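Local coordinates for uncharacterized protein (Agrobacterium tumefaciens, PDB 6N90), which is a putative mRNA interferase of the YoeB family, the toxin of a bacterial type II toxin-antitoxin system, and probably cleaves RNA, at residues K26-A40 with W56-V70. Residues are numbered along the deposited sequence; the frame is centred on the assembly and turned at random.
Sequences KINDLIRNAKRTPFA and WSRRITAEHRFVYRV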
loop_
_atom_site.group_PDB
_atom_site.type_symbol
_atom_site.label_atom_id
_atom_site.label_comp_id
_atom_site.label_asym_id
_atom_site.label_seq_id
_atom_site.Cartn_x
_atom_site.Cartn_y
_atom_site.Cartn_z
ATOM N N LYS A 26 -13.530 -2.871 3.693
ATOM C CA LYS A 26 -13.397 -2.744 5.146
ATOM C C LYS A 26 -11.973 -2.377 5.535
ATOM O O LYS A 26 -11.744 -1.531 6.403
ATOM C CB LYS A 26 -13.803 -4.040 5.827
ATOM C CG LYS A 26 -13.744 -3.989 7.341
ATOM C CD LYS A 26 -14.680 -2.927 7.908
ATOM C CE LYS A 26 -15.050 -3.229 9.361
ATOM N NZ LYS A 26 -13.890 -3.224 10.286
ATOM N N ILE A 27 -11.007 -3.022 4.899
ATOM C CA ILE A 27 -9.608 -2.729 5.185
ATOM C C ILE A 27 -9.259 -1.276 4.764
ATOM O O ILE A 27 -8.601 -0.544 5.478
ATOM C CB ILE A 27 -8.696 -3.759 4.479
ATOM C CG1 ILE A 27 -8.816 -5.148 5.123
ATOM C CG2 ILE A 27 -7.246 -3.306 4.438
ATOM C CD1 ILE A 27 -8.261 -6.326 4.185
ATOM N N ASN A 28 -9.730 -0.837 3.601
ATOM C CA ASN A 28 -9.487 0.543 3.209
ATOM C C ASN A 28 -10.067 1.543 4.197
ATOM O O ASN A 28 -9.477 2.602 4.413
ATOM C CB ASN A 28 -10.059 0.790 1.802
ATOM C CG ASN A 28 -9.240 0.103 0.728
ATOM O OD1 ASN A 28 -8.245 -0.553 1.020
ATOM N ND2 ASN A 28 -9.678 0.213 -0.523
ATOM N N ASP A 29 -11.215 1.210 4.792
ATOM C CA ASP A 29 -11.868 2.064 5.794
ATOM C C ASP A 29 -11.031 2.075 7.074
ATOM O O ASP A 29 -10.879 3.098 7.734
ATOM C CB ASP A 29 -13.306 1.560 6.068
ATOM C CG ASP A 29 -14.302 2.693 6.360
ATOM O OD1 ASP A 29 -13.893 3.873 6.381
ATOM O OD2 ASP A 29 -15.500 2.409 6.602
ATOM N N LEU A 30 -10.478 0.919 7.423
ATOM C CA LEU A 30 -9.666 0.833 8.624
ATOM C C LEU A 30 -8.399 1.670 8.433
ATOM O O LEU A 30 -7.956 2.390 9.334
ATOM C CB LEU A 30 -9.344 -0.643 8.922
ATOM C CG LEU A 30 -10.510 -1.489 9.463
ATOM C CD1 LEU A 30 -10.131 -2.972 9.571
ATOM C CD2 LEU A 30 -11.020 -0.976 10.797
ATOM N N ILE A 31 -7.824 1.585 7.236
ATOM C CA ILE A 31 -6.639 2.378 6.895
ATOM C C ILE A 31 -6.919 3.888 7.006
ATOM O O ILE A 31 -6.190 4.631 7.723
ATOM C CB ILE A 31 -6.142 2.026 5.472
ATOM C CG1 ILE A 31 -5.583 0.606 5.447
ATOM C CG2 ILE A 31 -5.082 3.044 4.964
ATOM C CD1 ILE A 31 -5.185 0.107 4.097
ATOM N N ARG A 32 -7.967 4.329 6.310
ATOM C CA ARG A 32 -8.400 5.724 6.333
ATOM C C ARG A 32 -8.553 6.195 7.787
ATOM O O ARG A 32 -8.064 7.261 8.165
ATOM C CB ARG A 32 -9.722 5.884 5.564
ATOM C CG ARG A 32 -10.092 7.317 5.157
ATOM C CD ARG A 32 -11.364 7.284 4.251
ATOM N NE ARG A 32 -11.214 6.283 3.185
ATOM C CZ ARG A 32 -12.047 5.265 2.953
ATOM N NH1 ARG A 32 -13.141 5.096 3.690
ATOM N NH2 ARG A 32 -11.817 4.418 1.953
ATOM N N ASN A 33 -9.188 5.364 8.614
ATOM C CA ASN A 33 -9.494 5.756 9.989
ATOM C C ASN A 33 -8.236 5.793 10.858
ATOM O O ASN A 33 -8.035 6.735 11.637
ATOM C CB ASN A 33 -10.534 4.808 10.599
ATOM C CG ASN A 33 -11.977 5.242 10.324
ATOM O OD1 ASN A 33 -12.623 5.847 11.181
ATOM N ND2 ASN A 33 -12.490 4.920 9.132
ATOM N N ALA A 34 -7.375 4.788 10.702
ATOM C CA ALA A 34 -6.160 4.692 11.516
ATOM C C ALA A 34 -5.151 5.785 11.161
ATOM O O ALA A 34 -4.342 6.193 12.001
ATOM C CB ALA A 34 -5.528 3.311 11.363
ATOM N N LYS A 35 -5.169 6.237 9.907
ATOM C CA LYS A 35 -4.300 7.338 9.510
ATOM C C LYS A 35 -4.766 8.627 10.192
ATOM O O LYS A 35 -3.937 9.439 10.596
ATOM C CB LYS A 35 -4.267 7.496 7.989
ATOM C CG LYS A 35 -3.306 6.538 7.322
ATOM C CD LYS A 35 -3.640 6.311 5.833
ATOM C CE LYS A 35 -3.951 7.593 5.124
ATOM N NZ LYS A 35 -4.498 7.343 3.726
ATOM N N ARG A 36 -6.080 8.783 10.362
ATOM C CA ARG A 36 -6.653 9.954 11.040
ATOM C C ARG A 36 -6.510 9.889 12.569
ATOM O O ARG A 36 -5.956 10.793 13.201
ATOM C CB ARG A 36 -8.135 10.115 10.682
ATOM C CG ARG A 36 -8.398 10.712 9.318
ATOM C CD ARG A 36 -9.896 10.853 9.071
ATOM N NE ARG A 36 -10.563 9.551 9.076
ATOM C CZ ARG A 36 -11.399 9.123 8.134
ATOM N NH1 ARG A 36 -11.688 9.893 7.092
ATOM N NH2 ARG A 36 -11.947 7.918 8.235
ATOM N N THR A 37 -7.048 8.820 13.145
ATOM C CA THR A 37 -7.049 8.604 14.581
ATOM C C THR A 37 -6.473 7.221 14.889
ATOM O O THR A 37 -7.219 6.277 15.047
ATOM C CB THR A 37 -8.481 8.711 15.158
ATOM O OG1 THR A 37 -9.361 7.819 14.453
ATOM C CG2 THR A 37 -9.012 10.125 14.996
ATOM N N PRO A 38 -5.145 7.103 14.989
ATOM C CA PRO A 38 -4.512 5.781 15.158
ATOM C C PRO A 38 -5.064 4.946 16.311
ATOM O O PRO A 38 -5.115 3.728 16.205
ATOM C CB PRO A 38 -3.049 6.129 15.415
ATOM C CG PRO A 38 -2.858 7.420 14.759
ATOM C CD PRO A 38 -4.150 8.172 14.844
ATOM N N PHE A 39 -5.490 5.584 17.393
ATOM C CA PHE A 39 -5.861 4.828 18.582
ATOM C C PHE A 39 -7.362 4.789 18.828
ATOM O O PHE A 39 -7.806 4.219 19.824
ATOM C CB PHE A 39 -5.160 5.410 19.812
ATOM C CG PHE A 39 -3.682 5.586 19.632
ATOM C CD1 PHE A 39 -2.890 4.533 19.207
ATOM C CD2 PHE A 39 -3.092 6.817 19.848
ATOM C CE1 PHE A 39 -1.530 4.699 19.027
ATOM C CE2 PHE A 39 -1.735 6.992 19.669
ATOM C CZ PHE A 39 -0.952 5.939 19.256
ATOM N N ALA A 40 -8.139 5.393 17.937
ATOM C CA ALA A 40 -9.585 5.420 18.119
ATOM C C ALA A 40 -10.317 5.200 16.807
ATOM O O ALA A 40 -9.707 5.123 15.755
ATOM C CB ALA A 40 -10.015 6.743 18.751
ATOM N N TRP A 56 -0.948 -2.316 17.125
ATOM C CA TRP A 56 -2.358 -2.206 17.438
ATOM C C TRP A 56 -3.153 -3.104 16.511
ATOM O O TRP A 56 -2.677 -3.464 15.430
ATOM C CB TRP A 56 -2.830 -0.764 17.301
ATOM C CG TRP A 56 -2.451 0.054 18.462
ATOM C CD1 TRP A 56 -1.199 0.466 18.806
ATOM C CD2 TRP A 56 -3.338 0.567 19.452
ATOM N NE1 TRP A 56 -1.255 1.206 19.967
ATOM C CE2 TRP A 56 -2.562 1.281 20.380
ATOM C CE3 TRP A 56 -4.717 0.481 19.651
ATOM C CZ2 TRP A 56 -3.125 1.918 21.493
ATOM C CZ3 TRP A 56 -5.278 1.112 20.756
ATOM C CH2 TRP A 56 -4.482 1.823 21.657
ATOM N N SER A 57 -4.355 -3.441 16.920
ATOM C CA SER A 57 -5.216 -4.290 16.136
ATOM C C SER A 57 -6.659 -3.809 16.047
ATOM O O SER A 57 -7.164 -3.307 16.998
ATOM C CB SER A 57 -5.186 -5.687 16.724
ATOM O OG SER A 57 -6.037 -6.554 16.067
ATOM N N ARG A 58 -7.271 -3.900 14.881
ATOM C CA ARG A 58 -8.687 -3.620 14.725
ATOM C C ARG A 58 -9.381 -4.797 14.033
ATOM O O ARG A 58 -8.756 -5.557 13.282
ATOM C CB ARG A 58 -8.906 -2.342 13.914
ATOM C CG ARG A 58 -8.374 -1.089 14.555
ATOM C CD ARG A 58 -8.348 0.064 13.527
ATOM N NE ARG A 58 -7.689 1.249 14.058
ATOM C CZ ARG A 58 -8.288 2.425 14.211
ATOM N NH1 ARG A 58 -9.571 2.579 13.846
ATOM N NH2 ARG A 58 -7.592 3.451 14.690
ATOM N N ARG A 59 -10.672 -4.935 14.294
ATOM C CA ARG A 59 -11.480 -5.968 13.665
ATOM C C ARG A 59 -11.849 -5.638 12.225
ATOM O O ARG A 59 -12.423 -4.593 11.942
ATOM C CB ARG A 59 -12.766 -6.187 14.464
ATOM C CG ARG A 59 -12.569 -6.907 15.773
ATOM C CD ARG A 59 -13.452 -8.137 15.848
ATOM N NE ARG A 59 -14.875 -7.813 15.799
ATOM C CZ ARG A 59 -15.828 -8.630 16.231
ATOM N NH1 ARG A 59 -15.498 -9.809 16.748
ATOM N NH2 ARG A 59 -17.105 -8.270 16.154
ATOM N N ILE A 60 -11.550 -6.547 11.310
ATOM C CA ILE A 60 -12.163 -6.504 9.996
ATOM C C ILE A 60 -13.477 -7.268 10.108
ATOM O O ILE A 60 -14.546 -6.746 9.803
ATOM C CB ILE A 60 -11.262 -7.129 8.925
ATOM C CG1 ILE A 60 -9.841 -6.578 9.025
ATOM C CG2 ILE A 60 -11.822 -6.920 7.510
ATOM C CD1 ILE A 60 -8.873 -7.335 8.071
ATOM N N THR A 61 -13.366 -8.536 10.499
ATOM C CA THR A 61 -14.505 -9.343 10.945
ATOM C C THR A 61 -14.092 -10.067 12.217
ATOM O O THR A 61 -12.987 -9.861 12.700
ATOM C CB THR A 61 -14.943 -10.365 9.894
ATOM O OG1 THR A 61 -13.888 -11.315 9.671
ATOM C CG2 THR A 61 -15.274 -9.671 8.602
ATOM N N ALA A 62 -14.958 -10.928 12.751
ATOM C CA ALA A 62 -14.613 -11.653 13.973
ATOM C C ALA A 62 -13.385 -12.538 13.745
ATOM O O ALA A 62 -12.558 -12.715 14.646
ATOM C CB ALA A 62 -15.788 -12.479 14.455
ATOM N N GLU A 63 -13.254 -13.066 12.529
ATOM C CA GLU A 63 -12.181 -14.008 12.219
ATOM C C GLU A 63 -10.938 -13.365 11.599
ATOM O O GLU A 63 -9.924 -14.039 11.413
ATOM C CB GLU A 63 -12.693 -15.106 11.282
ATOM C CG GLU A 63 -13.621 -16.130 11.941
ATOM C CD GLU A 63 -13.061 -16.716 13.235
ATOM O OE1 GLU A 63 -11.840 -17.000 13.298
ATOM O OE2 GLU A 63 -13.851 -16.909 14.188
ATOM N N HIS A 64 -11.001 -12.072 11.288
ATOM C CA HIS A 64 -9.884 -11.449 10.575
ATOM C C HIS A 64 -9.527 -10.114 11.162
ATOM O O HIS A 64 -10.398 -9.244 11.297
ATOM C CB HIS A 64 -10.213 -11.282 9.085
ATOM C CG HIS A 64 -10.444 -12.583 8.381
ATOM N ND1 HIS A 64 -9.421 -13.453 8.088
ATOM C CD2 HIS A 64 -11.581 -13.167 7.933
ATOM C CE1 HIS A 64 -9.917 -14.523 7.485
ATOM N NE2 HIS A 64 -11.223 -14.373 7.379
ATOM N N ARG A 65 -8.246 -9.942 11.470
ATOM C CA ARG A 65 -7.794 -8.736 12.148
ATOM C C ARG A 65 -6.800 -7.934 11.314
ATOM O O ARG A 65 -6.044 -8.475 10.480
ATOM C CB ARG A 65 -7.171 -9.089 13.508
ATOM C CG ARG A 65 -8.089 -9.906 14.418
ATOM C CD ARG A 65 -9.493 -9.297 14.525
ATOM N NE ARG A 65 -10.424 -10.183 15.227
ATOM C CZ ARG A 65 -10.762 -10.032 16.503
ATOM N NH1 ARG A 65 -10.267 -9.015 17.195
ATOM N NH2 ARG A 65 -11.613 -10.875 17.077
ATOM N N PHE A 66 -6.846 -6.625 11.533
ATOM C CA PHE A 66 -5.997 -5.651 10.858
ATOM C C PHE A 66 -4.997 -5.207 11.908
ATOM O O PHE A 66 -5.371 -4.533 12.865
ATOM C CB PHE A 66 -6.870 -4.485 10.313
ATOM C CG PHE A 66 -6.098 -3.310 9.726
ATOM C CD1 PHE A 66 -5.640 -3.337 8.425
ATOM C CD2 PHE A 66 -5.898 -2.152 10.475
ATOM C CE1 PHE A 66 -4.969 -2.254 7.876
ATOM C CE2 PHE A 66 -5.199 -1.064 9.941
ATOM C CZ PHE A 66 -4.739 -1.121 8.636
ATOM N N VAL A 67 -3.744 -5.627 11.745
ATOM C CA VAL A 67 -2.695 -5.282 12.698
ATOM C C VAL A 67 -1.754 -4.257 12.053
ATOM O O VAL A 67 -1.328 -4.403 10.901
ATOM C CB VAL A 67 -1.924 -6.539 13.163
ATOM C CG1 VAL A 67 -0.850 -6.162 14.220
ATOM C CG2 VAL A 67 -2.895 -7.572 13.736
ATOM N N TYR A 68 -1.434 -3.212 12.809
ATOM C CA TYR A 68 -0.704 -2.081 12.252
ATOM C C TYR A 68 0.085 -1.363 13.321
ATOM O O TYR A 68 -0.078 -1.619 14.520
ATOM C CB TYR A 68 -1.689 -1.089 11.599
ATOM C CG TYR A 68 -2.630 -0.492 12.631
ATOM C CD1 TYR A 68 -3.746 -1.200 13.083
ATOM C CD2 TYR A 68 -2.396 0.776 13.156
ATOM C CE1 TYR A 68 -4.598 -0.663 14.039
ATOM C CE2 TYR A 68 -3.246 1.324 14.091
ATOM C CZ TYR A 68 -4.335 0.597 14.539
ATOM O OH TYR A 68 -5.167 1.152 15.492
ATOM N N ARG A 69 0.925 -0.446 12.871
ATOM C CA ARG A 69 1.610 0.461 13.775
ATOM C C ARG A 69 1.802 1.786 13.073
ATOM O O ARG A 69 2.239 1.824 11.935
ATOM C CB ARG A 69 2.963 -0.129 14.204
ATOM C CG ARG A 69 3.801 0.763 15.097
ATOM C CD ARG A 69 5.100 0.062 15.514
ATOM N NE ARG A 69 5.932 -0.322 14.369
ATOM C CZ ARG A 69 7.080 -0.992 14.471
ATOM N NH1 ARG A 69 7.524 -1.354 15.662
ATOM N NH2 ARG A 69 7.787 -1.302 13.393
ATOM N N VAL A 70 1.478 2.880 13.744
ATOM C CA VAL A 70 1.762 4.192 13.191
ATOM C C VAL A 70 3.077 4.655 13.779
ATOM O O VAL A 70 3.236 4.675 14.999
ATOM C CB VAL A 70 0.657 5.214 13.506
ATOM C CG1 VAL A 70 1.128 6.603 13.151
ATOM C CG2 VAL A 70 -0.611 4.876 12.732
#
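Trp56 offers one face of its indole to Phe39, and Phe39 CD1 comes within 3.5 Å of Trp56 CE2; the two ring planes meet obliquely, at 42°. Two residues on, Arg58 passes Leu30 CD2 with its aliphatic stem and runs extended from CG to NE, which carries the guanidinium alongside the last turn of helix 21-36. There one face lies over the backbone of Ala34, while its edge meets the carbonyls of the type I turn Thr37-Ala40. Arg58 NH2 donates to Thr37 O and to Ala40 O, both at 2.9 Å, the first close to the guanidinium plane and the second tilted from it, and more weakly to Pro38 O; Arg58 NH1 donates to Leu42 O. The backbone oxygen of Arg59 accepts a 2.6 Å bond from Lys26 NZ, whose chain bends at chi2 (61°) and chi4 (63°) to bring the amine into the carbonyl plane. Ile60, where the chain turns a corner at a classic bulge, Ile60 and Thr61 both facing His64, splits its branches: CG2 against Lys26 CG, CD1 against Ile27 CG1. Phe66 then lies under the helix, with Leu30 CB over one face of the ring, 4.2 Å from its centroid, and Ile31 CG1 at CZ. Tyr68 takes Ala34 CB over its ring; Tyr68 OH donates to Pro38 O (2.7 Å) and itself accepts from Arg58 NE (2.9 Å). Val70 CG2 closes the row against the Pro38 ring. Helix 21-36 is thus packed on the antiparallel hairpin of the YoeB fold through an apolar centre, with polar bonds towards both ends. The converging carbonyls satisfy N-H groups of the buried guanidinium, and Tyr68, bridging Arg58 NE and Pro38 O, helps fix its rotation.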